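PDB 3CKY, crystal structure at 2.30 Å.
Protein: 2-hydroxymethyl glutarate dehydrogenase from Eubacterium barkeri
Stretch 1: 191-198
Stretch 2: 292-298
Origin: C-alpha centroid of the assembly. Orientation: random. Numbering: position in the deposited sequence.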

# COMPACT_ATOMS: atom_id res chain seq x y z
N ALA A 191 3.40 -9.01 13.58
CA ALA A 191 3.33 -8.79 15.04
C ALA A 191 4.08 -9.85 15.83
O ALA A 191 4.79 -9.53 16.80
CB ALA A 191 1.88 -8.75 15.50
N LEU A 192 3.90 -11.10 15.45
CA LEU A 192 4.54 -12.22 16.14
C LEU A 192 6.06 -12.21 15.95
O LEU A 192 6.82 -12.46 16.88
CB LEU A 192 3.95 -13.54 15.68
CG LEU A 192 2.50 -13.83 16.12
CD1 LEU A 192 2.03 -15.15 15.52
CD2 LEU A 192 2.39 -13.84 17.64
N VAL A 193 6.48 -11.91 14.73
CA VAL A 193 7.90 -11.77 14.43
C VAL A 193 8.55 -10.64 15.25
O VAL A 193 9.65 -10.82 15.78
CB VAL A 193 8.10 -11.53 12.92
CG1 VAL A 193 9.55 -11.15 12.60
CG2 VAL A 193 7.61 -12.76 12.13
N LEU A 194 7.86 -9.50 15.34
CA LEU A 194 8.31 -8.38 16.16
C LEU A 194 8.48 -8.78 17.62
O LEU A 194 9.51 -8.48 18.22
CB LEU A 194 7.31 -7.22 16.07
CG LEU A 194 7.64 -5.92 16.86
CD1 LEU A 194 8.94 -5.27 16.36
CD2 LEU A 194 6.49 -4.93 16.84
N GLY A 195 7.47 -9.47 18.15
CA GLY A 195 7.46 -9.91 19.54
C GLY A 195 8.62 -10.81 19.85
O GLY A 195 9.30 -10.60 20.85
N VAL A 196 8.85 -11.80 18.99
CA VAL A 196 9.98 -12.72 19.16
C VAL A 196 11.28 -11.94 19.12
O VAL A 196 12.12 -12.08 20.00
CB VAL A 196 9.97 -13.88 18.13
CG1 VAL A 196 11.30 -14.69 18.22
CG2 VAL A 196 8.76 -14.79 18.37
N LYS A 197 11.43 -11.07 18.13
CA LYS A 197 12.63 -10.24 18.04
C LYS A 197 12.87 -9.41 19.31
O LYS A 197 14.02 -9.18 19.70
CB LYS A 197 12.54 -9.32 16.83
CG LYS A 197 13.80 -8.51 16.59
CD LYS A 197 14.92 -9.40 16.06
CE LYS A 197 16.22 -8.65 15.87
NZ LYS A 197 16.81 -8.99 14.54
N CYS A 198 11.78 -8.96 19.95
CA CYS A 198 11.86 -8.26 21.24
C CYS A 198 11.95 -9.20 22.46
O CYS A 198 11.83 -8.73 23.58
CB CYS A 198 10.66 -7.34 21.43
SG CYS A 198 10.44 -6.05 20.17
N MET A 292 13.06 -13.35 5.72
CA MET A 292 13.70 -12.06 5.50
C MET A 292 14.54 -11.59 6.70
O MET A 292 15.56 -10.92 6.51
CB MET A 292 12.64 -11.00 5.20
CG MET A 292 13.16 -9.76 4.50
SD MET A 292 11.85 -8.58 4.18
CE MET A 292 10.82 -9.47 3.00
N THR A 293 14.13 -11.97 7.91
CA THR A 293 14.70 -11.42 9.15
C THR A 293 15.65 -12.37 9.90
O THR A 293 16.47 -11.92 10.70
CB THR A 293 13.56 -10.99 10.16
OG1 THR A 293 12.77 -12.12 10.57
CG2 THR A 293 12.66 -9.90 9.55
N GLY A 294 15.52 -13.68 9.64
CA GLY A 294 16.17 -14.70 10.42
C GLY A 294 15.47 -14.95 11.74
O GLY A 294 15.95 -15.72 12.54
N VAL A 295 14.34 -14.31 11.98
CA VAL A 295 13.61 -14.53 13.23
C VAL A 295 12.80 -15.81 13.10
O VAL A 295 12.16 -16.08 12.07
CB VAL A 295 12.70 -13.33 13.59
CG1 VAL A 295 11.82 -13.66 14.78
CG2 VAL A 295 13.55 -12.09 13.87
N SER A 296 12.87 -16.63 14.15
CA SER A 296 12.13 -17.88 14.20
C SER A 296 10.94 -17.76 15.15
O SER A 296 11.11 -17.49 16.34
CB SER A 296 13.03 -19.03 14.66
OG SER A 296 12.26 -20.22 14.74
N VAL A 297 9.74 -17.92 14.60
CA VAL A 297 8.51 -17.93 15.36
C VAL A 297 7.89 -19.33 15.26
O VAL A 297 7.61 -19.98 16.28
CB VAL A 297 7.49 -16.88 14.84
CG1 VAL A 297 6.23 -16.88 15.71
CG2 VAL A 297 8.10 -15.50 14.80
N SER A 298 7.67 -19.78 14.02
CA SER A 298 6.96 -21.03 13.79
C SER A 298 7.81 -22.18 14.27
O SER A 298 9.03 -22.13 14.16
CB SER A 298 6.55 -21.21 12.31
OG SER A 298 7.66 -21.39 11.43
O HOH W 1 17.33 -11.97 13.49

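This is an apolar packing contact in which one side of a helix, carried by L192, V193, V196 and K197, receives an extended segment through two valines, V295 and V297, with no direct hydrogen bond between the two stretches and one water bridging them at the edge.

The spacing on the helix sets the pattern. Residues 191-197 are helical, so V193 and V196, three positions apart, both reach the second stretch, while L194 points away and A191 lies out of reach. On the partner, V295 and V297 both point their CA-to-CB bonds toward the helix and S296 between them points away, the alternation expected of an extended backbone.

Each of these two valines touches more than one helix residue. V295 CG1 lies 3.6 Å from V196 CG1, and V295 CB is 4.0 Å from V193 CG1. V297 brings its CG2 to 3.7 Å from V196 CG2 and 3.9 Å from V193 CG2, while its CG1 reaches L192 CB at 4.0 Å. V196 is thus shared, its CG1 meeting V295 and its CG2 meeting V297. All four valines in the contact adopt the t rotamer.

Backbone atoms join the packing as well. V297 CG2 sits 3.8 Å from V193 CA, and these two residues also make the closest CA approach, 6.3 Å. V196 CG1 comes within 3.4 Å of S296 O, so S296 contributes its backbone although its side chain turns away. V193 O, 3.7 Å from V295 CG1, is already the acceptor for K197 N at 3.0 Å within the helix; the methyl therefore packs against a carbonyl whose polar role is met locally.

The turn leading into the valines has its own order. G294 leaves the helix with a phi of 77°, a conformation that by itself favours glycine. Across it, V295 N donates to T293 OG1 at 3.0 Å, tying the end of the helix to the start of the extended segment. The same T293 OG1 lies 3.9 Å from V193 CG1, so the threonine supports the turn and also touches the helix.

K197 closes the exposed edge by using both parts of its side chain. Its CD packs 3.7 Å from V295 CG2, and its NZ donates to a water at 3.2 Å from that water's O; the water in turn donates to T293 O, 2.9 Å from its own O. The aliphatic portion thus extends the apolar surface while the amine reaches the partner's backbone through solvent.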